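Local coordinates for protein rhamnonate dehydratase (Gibberella zeae PH-1, PDB 3FXG) that probably dehydrates L-rhamnonate to its 2-keto-3-deoxy acid, as a magnesium-dependent lyase of the enolase superfamily, at residues D165-P171 / F181-P187; M225-V229 / C250-D255. All blocks are in the same frame, centred on the assembly; numbering follows the deposited sequence.

Interaction 1: D165-P171 / F181-P187; sequences DFYCTGP and FWGGKVP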
ATOM      1  N   ASP A 165      25.842  11.061  29.111  1.00 16.62           N
ATOM      2  CA  ASP A 165      24.834  11.814  29.852  1.00 17.86           C
ATOM      3  C   ASP A 165      23.621  10.942  30.179  1.00 18.21           C
ATOM      4  O   ASP A 165      23.147  10.174  29.338  1.00 18.70           O
ATOM      5  CB  ASP A 165      24.403  13.045  29.054  1.00 19.61           C
ATOM      6  CG  ASP A 165      25.532  14.043  28.881  1.00 24.41           C
ATOM      7  OD1 ASP A 165      26.109  14.466  29.905  1.00 24.91           O
ATOM      8  OD2 ASP A 165      25.844  14.403  27.727  1.00 27.39           O
ATOM      9  N   PHE A 166      23.125  11.073  31.407  1.00 16.28           N
ATOM     10  CA  PHE A 166      21.990  10.287  31.881  1.00 15.24           C
ATOM     11  C   PHE A 166      20.742  11.098  32.185  1.00 15.47           C
ATOM     12  O   PHE A 166      20.809  12.288  32.497  1.00 15.19           O
ATOM     13  CB  PHE A 166      22.330   9.574  33.196  1.00 13.76           C
ATOM     14  CG  PHE A 166      23.367   8.495  33.082  1.00 14.19           C
ATOM     15  CD1 PHE A 166      23.059   7.191  33.466  1.00 13.46           C
ATOM     16  CD2 PHE A 166      24.663   8.783  32.665  1.00 14.96           C
ATOM     17  CE1 PHE A 166      24.031   6.192  33.439  1.00 17.23           C
ATOM     18  CE2 PHE A 166      25.640   7.790  32.634  1.00 13.76           C
ATOM     19  CZ  PHE A 166      25.324   6.492  33.022  1.00 15.70           C
ATOM     20  N   TYR A 167      19.599  10.424  32.110  1.00 14.07           N
ATOM     21  CA  TYR A 167      18.334  11.021  32.497  1.00 14.90           C
ATOM     22  C   TYR A 167      17.967  10.099  33.660  1.00 15.38           C
ATOM     23  O   TYR A 167      18.423   8.958  33.712  1.00 15.60           O
ATOM     24  CB  TYR A 167      17.303  10.989  31.356  1.00 14.75           C
ATOM     25  CG  TYR A 167      16.767   9.636  30.954  1.00 16.42           C
ATOM     26  CD1 TYR A 167      15.724   9.038  31.661  1.00 14.80           C
ATOM     27  CD2 TYR A 167      17.258   8.982  29.822  1.00 14.33           C
ATOM     28  CE1 TYR A 167      15.176   7.828  31.246  1.00 15.62           C
ATOM     29  CE2 TYR A 167      16.717   7.772  29.400  1.00 16.32           C
ATOM     30  CZ  TYR A 167      15.676   7.202  30.114  1.00 16.61           C
ATOM     31  OH  TYR A 167      15.123   6.016  29.688  1.00 16.70           O
ATOM     32  N   CYS A 168      17.178  10.583  34.607  1.00 15.20           N
ATOM     33  CA  CYS A 168      16.854   9.769  35.767  1.00 16.08           C
ATOM     34  C   CYS A 168      15.409   9.298  35.812  1.00 15.26           C
ATOM     35  O   CYS A 168      14.484  10.104  35.696  1.00 14.80           O
ATOM     36  CB  CYS A 168      17.180  10.560  37.039  1.00 16.97           C
ATOM     37  SG  CYS A 168      16.952   9.653  38.576  1.00 20.34           S
ATOM     38  N   THR A 169      15.226   7.991  35.978  1.00 14.47           N
ATOM     39  CA  THR A 169      13.891   7.404  36.060  1.00 15.56           C
ATOM     40  C   THR A 169      13.526   7.231  37.529  1.00 14.47           C
ATOM     41  O   THR A 169      14.219   6.538  38.274  1.00 15.81           O
ATOM     42  CB  THR A 169      13.830   6.027  35.367  1.00 15.12           C
ATOM     43  OG1 THR A 169      14.226   6.166  33.997  1.00 15.41           O
ATOM     44  CG2 THR A 169      12.417   5.460  35.425  1.00 16.28           C
ATOM     45  N   GLY A 170      12.437   7.871  37.941  1.00 15.39           N
ATOM     46  CA  GLY A 170      12.013   7.779  39.326  1.00 15.42           C
ATOM     47  C   GLY A 170      10.856   8.706  39.639  1.00 15.99           C
ATOM     48  O   GLY A 170      10.452   9.510  38.803  1.00 15.72           O
ATOM     49  N   PRO A 171      10.309   8.629  40.858  1.00 17.16           N
ATOM     50  CA  PRO A 171       9.182   9.466  41.271  1.00 17.18           C
ATOM     51  C   PRO A 171       9.495  10.923  41.604  1.00 16.66           C
ATOM     52  O   PRO A 171       8.578  11.722  41.796  1.00 18.16           O
ATOM     53  CB  PRO A 171       8.635   8.713  42.476  1.00 16.50           C
ATOM     54  CG  PRO A 171       9.881   8.211  43.114  1.00 17.36           C
ATOM     55  CD  PRO A 171      10.675   7.684  41.929  1.00 17.58           C
ATOM     56  N   PHE A 181      21.096  15.268  36.236  1.00 15.48           N
ATOM     57  CA  PHE A 181      20.557  14.492  35.118  1.00 14.90           C
ATOM     58  C   PHE A 181      19.894  15.471  34.150  1.00 15.89           C
ATOM     59  O   PHE A 181      19.348  16.491  34.579  1.00 15.83           O
ATOM     60  CB  PHE A 181      19.547  13.463  35.636  1.00 14.00           C
ATOM     61  CG  PHE A 181      20.174  12.361  36.445  1.00 13.60           C
ATOM     62  CD1 PHE A 181      20.711  11.241  35.820  1.00 14.11           C
ATOM     63  CD2 PHE A 181      20.265  12.461  37.831  1.00 12.67           C
ATOM     64  CE1 PHE A 181      21.332  10.234  36.561  1.00 12.88           C
ATOM     65  CE2 PHE A 181      20.884  11.463  38.583  1.00 14.06           C
ATOM     66  CZ  PHE A 181      21.421  10.346  37.945  1.00 14.56           C
ATOM     67  N   TRP A 182      19.944  15.177  32.851  1.00 15.13           N
ATOM     68  CA  TRP A 182      19.361  16.084  31.866  1.00 15.33           C
ATOM     69  C   TRP A 182      17.842  16.040  31.783  1.00 13.55           C
ATOM     70  O   TRP A 182      17.220  16.970  31.272  1.00 14.69           O
ATOM     71  CB  TRP A 182      19.968  15.855  30.464  1.00 14.16           C
ATOM     72  CG  TRP A 182      19.628  14.546  29.778  1.00 15.03           C
ATOM     73  CD1 TRP A 182      20.393  13.411  29.748  1.00 14.63           C
ATOM     74  CD2 TRP A 182      18.456  14.257  29.000  1.00 16.13           C
ATOM     75  NE1 TRP A 182      19.770  12.438  29.000  1.00 15.67           N
ATOM     76  CE2 TRP A 182      18.581  12.928  28.531  1.00 15.70           C
ATOM     77  CE3 TRP A 182      17.311  14.990  28.654  1.00 16.99           C
ATOM     78  CZ2 TRP A 182      17.603  12.316  27.736  1.00 16.63           C
ATOM     79  CZ3 TRP A 182      16.337  14.380  27.860  1.00 18.75           C
ATOM     80  CH2 TRP A 182      16.493  13.055  27.411  1.00 17.51           C
ATOM     81  N   GLY A 183      17.248  14.966  32.292  1.00 14.04           N
ATOM     82  CA  GLY A 183      15.802  14.836  32.262  1.00 12.42           C
ATOM     83  C   GLY A 183      15.302  13.850  33.302  1.00 12.52           C
ATOM     84  O   GLY A 183      16.088  13.105  33.897  1.00 12.57           O
ATOM     85  N   GLY A 184      13.994  13.844  33.527  1.00 11.61           N
ATOM     86  CA  GLY A 184      13.422  12.930  34.499  1.00 11.56           C
ATOM     87  C   GLY A 184      12.254  12.150  33.931  1.00 11.84           C
ATOM     88  O   GLY A 184      11.370  12.733  33.311  1.00 12.92           O
ATOM     89  N   LYS A 185      12.249  10.833  34.131  1.00 12.23           N
ATOM     90  CA  LYS A 185      11.158   9.991  33.638  1.00 12.93           C
ATOM     91  C   LYS A 185      10.363   9.458  34.822  1.00 13.32           C
ATOM     92  O   LYS A 185      10.906   8.769  35.686  1.00 15.46           O
ATOM     93  CB  LYS A 185      11.697   8.817  32.815  1.00 11.93           C
ATOM     94  CG  LYS A 185      10.602   7.997  32.127  1.00 14.91           C
ATOM     95  CD  LYS A 185      11.182   6.975  31.136  1.00 14.31           C
ATOM     96  CE  LYS A 185      11.981   5.891  31.844  1.00 14.10           C
ATOM     97  NZ  LYS A 185      12.608   4.936  30.881  1.00 15.64           N
ATOM     98  N   VAL A 186       9.074   9.776  34.853  1.00 13.69           N
ATOM     99  CA  VAL A 186       8.208   9.349  35.944  1.00 12.58           C
ATOM    100  C   VAL A 186       7.260   8.220  35.539  1.00 13.44           C
ATOM    101  O   VAL A 186       6.895   8.085  34.371  1.00 13.24           O
ATOM    102  CB  VAL A 186       7.375  10.545  36.476  1.00 11.31           C
ATOM    103  CG1 VAL A 186       8.306  11.635  36.997  1.00 13.30           C
ATOM    104  CG2 VAL A 186       6.496  11.103  35.372  1.00 12.25           C
ATOM    105  N   PRO A 187       6.866   7.379  36.503  1.00 13.80           N
ATOM    106  CA  PRO A 187       5.954   6.275  36.197  1.00 13.57           C
ATOM    107  C   PRO A 187       4.489   6.721  36.252  1.00 14.57           C
ATOM    108  O   PRO A 187       4.068   7.382  37.203  1.00 14.66           O
ATOM    109  CB  PRO A 187       6.299   5.243  37.267  1.00 14.58           C
ATOM    110  CG  PRO A 187       6.641   6.099  38.448  1.00 15.53           C
ATOM    111  CD  PRO A 187       7.445   7.237  37.853  1.00 13.57           C
TER
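K185 sets out with CG anti to its backbone N (chi1 -173°) and then bends at chi3 (66°), which carries NZ to the edge of the Y167 ring, in its plane, where it donates to Y167 OH at 3.0 Å. T169 lies alongside the lysine and points the same way, its OG1 3.1 Å from K185 CE. W182 holds CG between its backbone N and carbonyl carbon (chi1 68°), which lays the indole alongside Y167 with Y167 CB over the five-membered ring, 3.9 Å from its centroid. On the opposite side of the sheet, F166 CB packs against F181 CD1 and CE1, while C168 covers one face of the F181 ring with CB and SG, the sulfur 4.4 Å from the centroid. Between these two sets the parallel backbones are joined by W182 N to F166 O, C168 N to G183 O, K185 N to C168 O and G170 N to K185 O. W182 NE1 is buried without a polar partner. K185 NZ also forms salt bridges with E248 and E345, which probably help place it. Strand 163-169, helix 173-179 and strand 184-187 make a beta-alpha-beta crossover, the repeating element of the enolase-superfamily barrel, here beside its magnesium site.

Interaction 2: M225-V229 / C250-D255; sequences MSLNV and CLSPDD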
HETATM    1  N   MSE A 225       4.086  -0.894  29.672  1.00 12.30           N
HETATM    2  CA  MSE A 225       3.207  -1.707  28.820  1.00 13.69           C
HETATM    3  C   MSE A 225       1.773  -1.883  29.340  1.00 13.49           C
HETATM    4  O   MSE A 225       1.127  -2.899  29.083  1.00 14.13           O
HETATM    5  CB  MSE A 225       3.860  -3.086  28.571  1.00 18.60           C
HETATM    6  CG  MSE A 225       4.151  -3.930  29.813  1.00 22.63           C
HETATM    7 SE   MSE A 225       5.328  -5.496  29.526  1.00 31.64          SE
HETATM    8  CE  MSE A 225       6.033  -5.628  31.321  1.00 24.91           C
ATOM      9  N   SER A 226       1.252  -0.859  30.008  1.00 12.48           N
ATOM     10  CA  SER A 226      -0.073  -0.954  30.614  1.00 13.78           C
ATOM     11  C   SER A 226      -1.274  -0.297  29.943  1.00 13.31           C
ATOM     12  O   SER A 226      -2.397  -0.472  30.414  1.00 12.91           O
ATOM     13  CB  SER A 226      -0.000  -0.425  32.045  1.00 14.36           C
ATOM     14  OG  SER A 226       0.160   0.987  32.036  1.00 15.43           O
ATOM     15  N   LEU A 227      -1.068   0.460  28.871  1.00 11.71           N
ATOM     16  CA  LEU A 227      -2.200   1.128  28.239  1.00 11.52           C
ATOM     17  C   LEU A 227      -2.671   0.432  26.968  1.00 11.57           C
ATOM     18  O   LEU A 227      -2.360  -0.736  26.722  1.00 12.39           O
ATOM     19  CB  LEU A 227      -1.839   2.588  27.923  1.00  9.33           C
ATOM     20  CG  LEU A 227      -1.111   3.347  29.039  1.00 11.46           C
ATOM     21  CD1 LEU A 227      -0.849   4.780  28.588  1.00 10.57           C
ATOM     22  CD2 LEU A 227      -1.945   3.324  30.323  1.00  9.89           C
ATOM     23  N   ASN A 228      -3.453   1.154  26.177  1.00 11.31           N
ATOM     24  CA  ASN A 228      -3.951   0.639  24.909  1.00 13.12           C
ATOM     25  C   ASN A 228      -3.998   1.826  23.953  1.00 13.63           C
ATOM     26  O   ASN A 228      -3.809   2.970  24.375  1.00 14.26           O
ATOM     27  CB  ASN A 228      -5.335   0.002  25.081  1.00 13.61           C
ATOM     28  CG  ASN A 228      -6.369   0.977  25.588  1.00 14.45           C
ATOM     29  OD1 ASN A 228      -6.643   2.000  24.958  1.00 13.66           O
ATOM     30  ND2 ASN A 228      -6.963   0.660  26.732  1.00 13.55           N
ATOM     31  N   VAL A 229      -4.243   1.568  22.674  1.00 12.70           N
ATOM     32  CA  VAL A 229      -4.253   2.640  21.684  1.00 12.10           C
ATOM     33  C   VAL A 229      -5.171   3.818  21.978  1.00 12.46           C
ATOM     34  O   VAL A 229      -4.717   4.967  21.989  1.00 11.22           O
ATOM     35  CB  VAL A 229      -4.568   2.088  20.273  1.00 13.07           C
ATOM     36  CG1 VAL A 229      -4.706   3.235  19.277  1.00 12.98           C
ATOM     37  CG2 VAL A 229      -3.448   1.154  19.828  1.00 11.08           C
ATOM     38  N   CYS A 250       3.899   2.524  26.064  1.00 11.62           N
ATOM     39  CA  CYS A 250       2.467   2.721  26.261  1.00 11.34           C
ATOM     40  C   CYS A 250       1.671   1.450  26.013  1.00 12.23           C
ATOM     41  O   CYS A 250       0.693   1.179  26.706  1.00 11.37           O
ATOM     42  CB  CYS A 250       1.940   3.802  25.319  1.00 11.90           C
ATOM     43  SG  CYS A 250       2.619   5.435  25.609  1.00 15.22           S
ATOM     44  N   LEU A 251       2.097   0.670  25.025  1.00 11.57           N
ATOM     45  CA  LEU A 251       1.393  -0.555  24.670  1.00 11.22           C
ATOM     46  C   LEU A 251       2.078  -1.841  25.106  1.00 12.32           C
ATOM     47  O   LEU A 251       3.257  -1.856  25.468  1.00 12.98           O
ATOM     48  CB  LEU A 251       1.192  -0.615  23.153  1.00 11.77           C
ATOM     49  CG  LEU A 251       0.562   0.610  22.482  1.00 11.64           C
ATOM     50  CD1 LEU A 251       0.485   0.376  20.970  1.00 10.39           C
ATOM     51  CD2 LEU A 251      -0.821   0.861  23.057  1.00  8.28           C
ATOM     52  N   SER A 252       1.312  -2.926  25.070  1.00 11.46           N
ATOM     53  CA  SER A 252       1.841  -4.242  25.386  1.00 10.59           C
ATOM     54  C   SER A 252       2.876  -4.546  24.306  1.00 10.93           C
ATOM     55  O   SER A 252       2.734  -4.097  23.169  1.00 10.46           O
ATOM     56  CB  SER A 252       0.724  -5.287  25.307  1.00 10.37           C
ATOM     57  OG  SER A 252       1.263  -6.585  25.148  1.00 11.67           O
ATOM     58  N   PRO A 253       3.944  -5.286  24.649  1.00 11.13           N
ATOM     59  CA  PRO A 253       4.961  -5.616  23.646  1.00 11.01           C
ATOM     60  C   PRO A 253       4.370  -6.472  22.516  1.00 12.13           C
ATOM     61  O   PRO A 253       4.983  -6.619  21.458  1.00 12.67           O
ATOM     62  CB  PRO A 253       6.013  -6.373  24.455  1.00 12.60           C
ATOM     63  CG  PRO A 253       5.914  -5.728  25.807  1.00 14.29           C
ATOM     64  CD  PRO A 253       4.415  -5.630  26.004  1.00 12.51           C
ATOM     65  N   ASP A 254       3.185  -7.038  22.748  1.00 12.08           N
ATOM     66  CA  ASP A 254       2.512  -7.861  21.738  1.00 12.41           C
ATOM     67  C   ASP A 254       1.819  -7.014  20.674  1.00 12.54           C
ATOM     68  O   ASP A 254       1.345  -7.554  19.679  1.00 14.33           O
ATOM     69  CB  ASP A 254       1.426  -8.751  22.358  1.00 11.95           C
ATOM     70  CG  ASP A 254       1.980  -9.934  23.123  1.00 13.31           C
ATOM     71  OD1 ASP A 254       2.913 -10.600  22.626  1.00 14.14           O
ATOM     72  OD2 ASP A 254       1.458 -10.210  24.223  1.00 13.91           O
ATOM     73  N   ASP A 255       1.742  -5.702  20.883  1.00 12.34           N
ATOM     74  CA  ASP A 255       1.047  -4.838  19.929  1.00 13.05           C
ATOM     75  C   ASP A 255       1.831  -3.612  19.464  1.00 13.45           C
ATOM     76  O   ASP A 255       1.326  -2.487  19.483  1.00 13.79           O
ATOM     77  CB  ASP A 255      -0.308  -4.413  20.527  1.00 12.91           C
ATOM     78  CG  ASP A 255      -1.173  -3.613  19.547  1.00 15.95           C
ATOM     79  OD1 ASP A 255      -1.072  -3.835  18.320  1.00 13.69           O
ATOM     80  OD2 ASP A 255      -1.975  -2.771  20.011  1.00 16.02           O
TER
HETATM   81  O   HOH W   1      -1.568  -2.529  24.801  1.00 10.14           O
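L227 N donates to C250 O at 2.9 Å, the one direct hydrogen bond between the two loops. The donor lies nearly in line with the carbonyl, but the N-H points somewhat off the oxygen, with an angle of 136° at the hydrogen. L227 CB rests against the same oxygen, so backbone and side chain of one residue close on it together. Next to this bond, M225 CA and CB both lie against L251 O, the CA contact at 3.4 Å. The M225 side chain, a selenomethionine, is extended beyond CG and crosses P253, with SE 3.6 Å from P253 CD. At the other end L251, its CG opposite the carbonyl carbon (chi1 -52°), brings CD2 against the N228-V229 peptide, 3.5 Å from V229 N, and CD1 meets V229 CG2. A water completes this shell by donating to L227 O at 2.7 Å and accepting from S252 N at 2.9 Å, so that it bridges two backbone groups the loops do not join directly.

Each loop has its own supports. S252 OG accepts from D254 N in an ST turn, and S252 O takes D255 N, which folds the chain round P253 and D254. N228 is the N-cap of helix 229-238, its OD1 accepting from Y231 N, while S226 OG reaches outside the segment to bond C223 O and S43 OG.

Farther out come other subunits. D254 pairs with R125 of a third subunit, and D255 bridges R284 of that subunit and R290 of a fourth. The two loops follow strands 219-222 and 246-248, which end in the magnesium ligands D222 and E248, and are neighbouring beta-to-alpha loops of an enolase-superfamily barrel.

Both contacts are largely buried and both belong to the barrel domain, but they sit at different levels of it. Interaction 1 joins adjacent strands in the barrel wall, where a regular ladder of backbone bonds is flanked by aromatic rings and by a lysine that reaches E248, a magnesium ligand. Interaction 2 joins loops that leave two other strands, and irregular chain there leaves a single direct bond, a bridging water and apolar packing; its acidic side chains turn instead to arginines of other subunits. The two share no residue and do not touch, their nearest atoms lying about 8 Å apart, yet strands 184-187, 219-222 and 246-248 follow one another in the same sheet.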